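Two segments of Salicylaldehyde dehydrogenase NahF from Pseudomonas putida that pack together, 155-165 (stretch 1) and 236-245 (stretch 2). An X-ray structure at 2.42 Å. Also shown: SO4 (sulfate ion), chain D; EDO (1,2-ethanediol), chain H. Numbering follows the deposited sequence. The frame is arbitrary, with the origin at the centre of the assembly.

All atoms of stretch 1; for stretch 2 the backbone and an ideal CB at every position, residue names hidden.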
ATOM      1  N   PRO A 155      15.294   6.495  -3.660  1.00 19.18           N
ATOM      2  CA  PRO A 155      14.414   7.424  -2.936  1.00 18.16           C
ATOM      3  C   PRO A 155      13.133   7.706  -3.715  1.00 23.12           C
ATOM      4  O   PRO A 155      13.110   7.534  -4.935  1.00 24.49           O
ATOM      5  CB  PRO A 155      15.256   8.701  -2.837  1.00 18.48           C
ATOM      6  CG  PRO A 155      16.670   8.241  -2.978  1.00 18.40           C
ATOM      7  CD  PRO A 155      16.619   7.088  -3.930  1.00 18.24           C
ATOM      8  N   VAL A 156      12.094   8.152  -3.016  1.00 18.48           N
ATOM      9  CA  VAL A 156      10.803   8.422  -3.633  1.00 18.91           C
ATOM     10  C   VAL A 156      10.652   9.889  -4.024  1.00 28.49           C
ATOM     11  O   VAL A 156      10.310  10.210  -5.162  1.00 37.25           O
ATOM     12  CB  VAL A 156       9.651   8.036  -2.677  1.00 25.40           C
ATOM     13  CG1 VAL A 156       8.311   8.469  -3.241  1.00 25.31           C
ATOM     14  CG2 VAL A 156       9.668   6.538  -2.403  1.00 18.23           C
ATOM     15  N   GLY A 157      10.919  10.779  -3.074  1.00 19.46           N
ATOM     16  CA  GLY A 157      10.679  12.196  -3.259  1.00 20.40           C
ATOM     17  C   GLY A 157      10.118  12.770  -1.976  1.00 21.72           C
ATOM     18  O   GLY A 157      10.242  12.151  -0.921  1.00 23.17           O
ATOM     19  N   PRO A 158       9.510  13.963  -2.050  1.00 20.83           N
ATOM     20  CA  PRO A 158       8.910  14.563  -0.854  1.00 26.93           C
ATOM     21  C   PRO A 158       7.805  13.695  -0.253  1.00 28.72           C
ATOM     22  O   PRO A 158       6.868  13.308  -0.957  1.00 25.13           O
ATOM     23  CB  PRO A 158       8.337  15.882  -1.378  1.00 21.90           C
ATOM     24  CG  PRO A 158       9.219  16.227  -2.530  1.00 22.09           C
ATOM     25  CD  PRO A 158       9.543  14.905  -3.181  1.00 23.18           C
ATOM     26  N   ILE A 159       7.931  13.387   1.037  1.00 29.15           N
ATOM     27  CA  ILE A 159       6.917  12.621   1.751  1.00 23.29           C
ATOM     28  C   ILE A 159       6.097  13.541   2.657  1.00 24.13           C
ATOM     29  O   ILE A 159       6.654  14.387   3.364  1.00 21.80           O
ATOM     30  CB  ILE A 159       7.550  11.485   2.590  1.00 20.37           C
ATOM     31  CG1 ILE A 159       7.609  10.180   1.794  1.00 32.59           C
ATOM     32  CG2 ILE A 159       6.712  11.187   3.815  1.00 19.55           C
ATOM     33  CD1 ILE A 159       8.273  10.274   0.457  1.00 35.21           C
ATOM     34  N   LEU A 160       4.776  13.395   2.623  1.00 21.67           N
ATOM     35  CA  LEU A 160       3.920  14.101   3.569  1.00 26.54           C
ATOM     36  C   LEU A 160       3.714  13.270   4.835  1.00 29.62           C
ATOM     37  O   LEU A 160       3.081  12.211   4.787  1.00 26.84           O
ATOM     38  CB  LEU A 160       2.566  14.416   2.939  1.00 26.36           C
ATOM     39  CG  LEU A 160       1.542  15.021   3.896  1.00 23.14           C
ATOM     40  CD1 LEU A 160       2.072  16.333   4.455  1.00 25.51           C
ATOM     41  CD2 LEU A 160       0.214  15.229   3.188  1.00 23.38           C
ATOM     42  N   SER A 161       4.249  13.751   5.958  1.00 28.16           N
ATOM     43  CA  SER A 161       4.136  13.048   7.237  1.00 25.48           C
ATOM     44  C   SER A 161       3.220  13.792   8.199  1.00 25.76           C
ATOM     45  O   SER A 161       3.565  14.873   8.686  1.00 23.57           O
ATOM     46  CB  SER A 161       5.510  12.882   7.891  1.00 20.48           C
ATOM     47  OG  SER A 161       6.375  12.105   7.087  1.00 19.94           O
ATOM     48  N   ILE A 162       2.058  13.210   8.482  1.00 23.17           N
ATOM     49  CA  ILE A 162       1.122  13.817   9.418  1.00 22.15           C
ATOM     50  C   ILE A 162       1.157  13.087  10.761  1.00 25.51           C
ATOM     51  O   ILE A 162       0.962  11.872  10.824  1.00 22.79           O
ATOM     52  CB  ILE A 162      -0.291  13.860   8.835  1.00 22.64           C
ATOM     53  CG1 ILE A 162      -0.296  14.749   7.586  1.00 23.09           C
ATOM     54  CG2 ILE A 162      -1.281  14.384   9.862  1.00 23.31           C
ATOM     55  CD1 ILE A 162      -1.608  14.731   6.807  1.00 23.62           C
ATOM     56  N   VAL A 163       1.422  13.838  11.828  1.00 22.21           N
ATOM     57  CA  VAL A 163       1.738  13.255  13.130  1.00 25.07           C
ATOM     58  C   VAL A 163       0.851  13.810  14.236  1.00 27.70           C
ATOM     59  O   VAL A 163       0.702  15.026  14.349  1.00 31.53           O
ATOM     60  CB  VAL A 163       3.202  13.539  13.499  1.00 21.76           C
ATOM     61  CG1 VAL A 163       3.548  12.928  14.847  1.00 22.22           C
ATOM     62  CG2 VAL A 163       4.118  13.005  12.420  1.00 21.16           C
ATOM     63  N   PRO A 164       0.261  12.918  15.058  1.00 29.61           N
ATOM     64  CA  PRO A 164      -0.633  13.319  16.149  1.00 26.26           C
ATOM     65  C   PRO A 164       0.142  13.728  17.402  1.00 24.43           C
ATOM     66  O   PRO A 164       1.348  13.970  17.322  1.00 23.09           O
ATOM     67  CB  PRO A 164      -1.425  12.046  16.419  1.00 22.87           C
ATOM     68  CG  PRO A 164      -0.443  10.969  16.143  1.00 22.03           C
ATOM     69  CD  PRO A 164       0.372  11.449  14.970  1.00 28.88           C
ATOM     70  N   TRP A 165      -0.543  13.769  18.543  1.00 24.54           N
ATOM     71  CA  TRP A 165      -0.018  14.393  19.757  1.00 24.24           C
ATOM     72  C   TRP A 165       0.320  13.408  20.887  1.00 29.42           C
ATOM     73  O   TRP A 165       0.968  13.789  21.861  1.00 25.71           O
ATOM     74  CB  TRP A 165      -1.057  15.385  20.273  1.00 28.10           C
ATOM     75  CG  TRP A 165      -2.394  14.734  20.349  1.00 30.09           C
ATOM     76  CD1 TRP A 165      -3.355  14.718  19.378  1.00 28.27           C
ATOM     77  CD2 TRP A 165      -2.899  13.945  21.431  1.00 29.77           C
ATOM     78  NE1 TRP A 165      -4.437  13.982  19.799  1.00 26.34           N
ATOM     79  CE2 TRP A 165      -4.183  13.496  21.054  1.00 27.77           C
ATOM     80  CE3 TRP A 165      -2.401  13.585  22.686  1.00 25.37           C
ATOM     81  CZ2 TRP A 165      -4.970  12.705  21.890  1.00 32.75           C
ATOM     82  CZ3 TRP A 165      -3.183  12.796  23.513  1.00 33.73           C
ATOM     83  CH2 TRP A 165      -4.452  12.368  23.114  1.00 34.97           C
ATOM     84  N   UNK A 236       1.637  18.338  -6.515  1.00 31.80           N
ATOM     85  CA  UNK A 236       2.451  17.504  -7.392  1.00 37.29           C
ATOM     86  C   UNK A 236       3.776  17.094  -6.757  1.00 35.23           C
ATOM     87  O   UNK A 236       4.329  16.043  -7.092  1.00 32.13           O
ATOM     88  CB  UNK A 236       2.720  18.243  -8.705  1.00 37.29           C
ATOM     89  N   UNK A 237       4.278  17.923  -5.842  1.00 26.71           N
ATOM     90  CA  UNK A 237       5.564  17.667  -5.200  1.00 24.96           C
ATOM     91  C   UNK A 237       5.506  16.482  -4.246  1.00 23.43           C
ATOM     92  O   UNK A 237       6.461  15.710  -4.142  1.00 22.72           O
ATOM     93  CB  UNK A 237       6.030  18.914  -4.446  1.00 24.96           C
ATOM     94  N   UNK A 238       4.383  16.348  -3.545  1.00 23.54           N
ATOM     95  CA  UNK A 238       4.204  15.281  -2.559  1.00 24.59           C
ATOM     96  C   UNK A 238       3.958  13.916  -3.217  1.00 24.27           C
ATOM     97  O   UNK A 238       2.991  13.742  -3.965  1.00 24.11           O
ATOM     98  CB  UNK A 238       3.038  15.624  -1.630  1.00 24.59           C
ATOM     99  N   UNK A 239       4.828  12.951  -2.940  1.00 21.59           N
ATOM    100  CA  UNK A 239       4.772  11.669  -3.640  1.00 22.47           C
ATOM    101  C   UNK A 239       4.027  10.585  -2.868  1.00 22.54           C
ATOM    102  O   UNK A 239       3.245   9.834  -3.448  1.00 21.39           O
ATOM    103  CB  UNK A 239       6.193  11.187  -3.940  1.00 22.47           C
ATOM    104  N   UNK A 240       4.285  10.492  -1.565  1.00 27.24           N
ATOM    105  CA  UNK A 240       3.587   9.535  -0.711  1.00 20.75           C
ATOM    106  C   UNK A 240       3.188  10.194   0.601  1.00 21.05           C
ATOM    107  O   UNK A 240       3.697  11.261   0.954  1.00 22.76           O
ATOM    108  CB  UNK A 240       4.461   8.307  -0.446  1.00 20.75           C
ATOM    109  N   UNK A 241       2.261   9.563   1.312  1.00 25.85           N
ATOM    110  CA  UNK A 241       1.721  10.130   2.538  1.00 27.75           C
ATOM    111  C   UNK A 241       1.670   9.079   3.637  1.00 31.86           C
ATOM    112  O   UNK A 241       1.196   7.961   3.413  1.00 29.37           O
ATOM    113  CB  UNK A 241       0.327  10.711   2.293  1.00 27.75           C
ATOM    114  N   UNK A 242       2.175   9.429   4.817  1.00 30.66           N
ATOM    115  CA  UNK A 242       1.924   8.629   6.008  1.00 26.97           C
ATOM    116  C   UNK A 242       1.054   9.423   6.976  1.00 22.62           C
ATOM    117  O   UNK A 242       1.308  10.606   7.235  1.00 20.63           O
ATOM    118  CB  UNK A 242       3.237   8.213   6.674  1.00 26.97           C
ATOM    119  N   UNK A 243       0.005   8.778   7.475  1.00 22.87           N
ATOM    120  CA  UNK A 243      -0.902   9.417   8.413  1.00 23.69           C
ATOM    121  C   UNK A 243      -1.088   8.585   9.666  1.00 23.80           C
ATOM    122  O   UNK A 243      -1.369   7.388   9.594  1.00 26.53           O
ATOM    123  CB  UNK A 243      -2.257   9.673   7.750  1.00 23.69           C
ATOM    124  N   UNK A 244      -0.944   9.228  10.815  1.00 20.96           N
ATOM    125  CA  UNK A 244      -1.205   8.575  12.081  1.00 20.90           C
ATOM    126  C   UNK A 244      -2.268   9.387  12.803  1.00 30.21           C
ATOM    127  O   UNK A 244      -2.131  10.601  12.969  1.00 28.33           O
ATOM    128  CB  UNK A 244       0.068   8.442  12.920  1.00 20.90           C
ATOM    129  N   UNK A 245      -3.342   8.715  13.202  1.00 21.86           N
ATOM    130  CA  UNK A 245      -4.493   9.385  13.777  1.00 22.65           C
ATOM    131  C   UNK A 245      -5.750   8.540  13.685  1.00 22.91           C
ATOM    132  O   UNK A 245      -5.677   7.339  13.445  1.00 28.58           O
ATOM    133  CB  UNK A 245      -4.719  10.730  13.083  1.00 22.65           C
TER
HETATM  134  S   SO4 D 503       5.004   6.353  -5.996  0.80 20.82           S
HETATM  135  O1  SO4 D 503       3.781   5.587  -5.766  0.80 20.09           O
HETATM  136  O2  SO4 D 503       6.032   5.446  -6.495  0.80 19.60           O
HETATM  137  O3  SO4 D 503       4.752   7.412  -6.976  0.80 20.57           O
HETATM  138  O4  SO4 D 503       5.443   6.951  -4.736  0.80 21.23           O
HETATM  139  C1  EDO H 507      14.240   8.372  -8.333  1.00 49.11           C
HETATM  140  O1  EDO H 507      15.202   7.955  -7.355  1.00 48.69           O
HETATM  141  C2  EDO H 507      14.150   7.345  -9.460  1.00 47.88           C
HETATM  142  O2  EDO H 507      13.531   6.140  -8.990  1.00 43.16           O

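Two neighbouring strands run parallel, and alternation along the second sets the facing of 241 to 243.

Position 236 lies out of reach of stretch 1, so almost any residue would do; it is Lys 236. At 237 the CB points sideways, 4.6 Å from Pro 158 CG, and sets little demand. Glu 237 leads its carboxylate away.

Position 238 also points sideways, but Pro 158 and Leu 160 offer carbon nearby, favouring a branched or long apolar chain. Ile 238 bends inward, with CG2 3.7 Å from Leu 160 CB and CD1 3.9 Å from Pro 158 CB.

At 239 the backbone N hydrogen-bonds to Pro 158 O (2.9 Å), and the CB points toward stretch 1. Val 156 makes an apolar wall with a sulfate beyond it, so an aliphatic or long cationic chain would suit. Arg 239 combines both: its CB lies 3.5 Å from Val 156 CG1, and its NH2 donates to sulfate O3 (2.9 Å).

Position 240 shares a face with Ile 159, with Val 156 and the sulfate farther along. A long chain with a basic end is attractive, though an aliphatic one could also pack. Arg 240 extends, with Val 156 CG2 over one face of its guanidinium, 3.7 Å from CZ, while NE reaches sulfate O4 at 2.6 Å. Its backbone O accepts from Leu 160 N (2.9 Å).

Position 241 pairs with Leu 160 on the other face, where an apolar residue, perhaps beta-branched, is expected. Ile 241 places CG2 4.0 Å from Leu 160 CD2.

Position 242 returns to the face of Ile 159 and Ser 161. The hydroxyl invites a polar side chain long enough to reach it, such as Asn or Asp. Asn 242 donates from ND2 to Ser 161 OG (2.8 Å). A water O lies in hydrogen-bonding range of Asn 242 OD1 (2.8 Å) and Ile 162 O (2.6 Å). The backbone of Asn 242 binds both ways, N to Leu 160 O (2.9 Å) and O from Ile 162 N (3.0 Å).

Position 243 pairs with Ile 162, so a large apolar or aromatic side chain fits. Phe 243 brings CD1 to 3.6 Å from Ile 162 CG2.

At 244 the ideal CB lies 3.7 Å from Pro 164 CD, suiting Val, Thr or Ala. Thr 244 packs its CB there and donates N to Ile 162 O (3.3 Å).

At 245, phi/psi of 159/-164 would jam a CB against the preceding carbonyl; Gly 245 answers that.

Stretch 2, residues 236-245: KEIRRINFTG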
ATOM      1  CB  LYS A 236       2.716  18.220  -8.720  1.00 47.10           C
ATOM      2  CG  LYS A 236       1.523  18.248  -9.666  1.00 69.35           C
ATOM      3  CD  LYS A 236       1.250  16.873 -10.275  1.00 81.10           C
ATOM      4  CE  LYS A 236       0.003  16.879 -11.162  1.00 84.37           C
ATOM      5  NZ  LYS A 236       0.065  17.879 -12.270  1.00 83.59           N
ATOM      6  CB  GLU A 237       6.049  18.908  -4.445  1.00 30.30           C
ATOM      7  CG  GLU A 237       6.348  20.115  -5.323  1.00 30.63           C
ATOM      8  CD  GLU A 237       5.125  20.974  -5.581  1.00 36.75           C
ATOM      9  OE1 GLU A 237       3.993  20.490  -5.359  1.00 39.99           O
ATOM     10  OE2 GLU A 237       5.300  22.141  -6.003  1.00 41.18           O
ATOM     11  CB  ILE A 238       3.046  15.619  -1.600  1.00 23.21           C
ATOM     12  CG1 ILE A 238       3.440  16.789  -0.695  1.00 23.57           C
ATOM     13  CG2 ILE A 238       2.658  14.409  -0.774  1.00 24.92           C
ATOM     14  CD1 ILE A 238       4.723  16.556   0.066  1.00 22.94           C
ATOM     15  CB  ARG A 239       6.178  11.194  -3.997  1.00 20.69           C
ATOM     16  CG  ARG A 239       6.889  12.094  -4.991  1.00 31.73           C
ATOM     17  CD  ARG A 239       6.275  11.978  -6.377  1.00 30.67           C
ATOM     18  NE  ARG A 239       6.274  10.595  -6.852  1.00 33.43           N
ATOM     19  CZ  ARG A 239       7.316   9.999  -7.429  1.00 43.11           C
ATOM     20  NH1 ARG A 239       8.454  10.664  -7.607  1.00 47.10           N
ATOM     21  NH2 ARG A 239       7.220   8.736  -7.828  1.00 44.92           N
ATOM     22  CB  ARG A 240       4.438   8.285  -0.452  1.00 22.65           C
ATOM     23  CG  ARG A 240       4.650   7.414  -1.681  1.00 19.38           C
ATOM     24  CD  ARG A 240       5.573   6.228  -1.409  1.00 18.79           C
ATOM     25  NE  ARG A 240       5.902   5.521  -2.646  1.00 21.69           N
ATOM     26  CZ  ARG A 240       6.653   4.423  -2.722  1.00 23.45           C
ATOM     27  NH1 ARG A 240       7.171   3.881  -1.626  1.00 17.99           N
ATOM     28  NH2 ARG A 240       6.888   3.863  -3.906  1.00 24.66           N
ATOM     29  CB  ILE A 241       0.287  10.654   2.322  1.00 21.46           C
ATOM     30  CG1 ILE A 241       0.251  11.663   1.177  1.00 22.22           C
ATOM     31  CG2 ILE A 241      -0.248  11.288   3.590  1.00 21.65           C
ATOM     32  CD1 ILE A 241      -0.696  11.291   0.079  1.00 22.81           C
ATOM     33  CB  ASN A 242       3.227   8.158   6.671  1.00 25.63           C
ATOM     34  CG  ASN A 242       4.099   9.308   7.135  1.00 21.86           C
ATOM     35  OD1 ASN A 242       4.145   9.629   8.320  1.00 24.84           O
ATOM     36  ND2 ASN A 242       4.795   9.932   6.201  1.00 19.42           N
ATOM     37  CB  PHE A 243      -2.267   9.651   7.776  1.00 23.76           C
ATOM     38  CG  PHE A 243      -3.276  10.229   8.726  1.00 27.10           C
ATOM     39  CD1 PHE A 243      -3.360  11.602   8.910  1.00 25.69           C
ATOM     40  CD2 PHE A 243      -4.133   9.403   9.442  1.00 23.22           C
ATOM     41  CE1 PHE A 243      -4.281  12.141   9.787  1.00 28.20           C
ATOM     42  CE2 PHE A 243      -5.060   9.934  10.320  1.00 24.71           C
ATOM     43  CZ  PHE A 243      -5.135  11.304  10.494  1.00 29.27           C
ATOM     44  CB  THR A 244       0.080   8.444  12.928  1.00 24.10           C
ATOM     45  OG1 THR A 244       1.021   7.601  12.245  1.00 19.87           O
ATOM     46  CG2 THR A 244      -0.233   7.834  14.291  1.00 23.46           C
TER
HETATM   47  O   HOH W   1       2.311   9.700  10.398  1.00 26.23           O
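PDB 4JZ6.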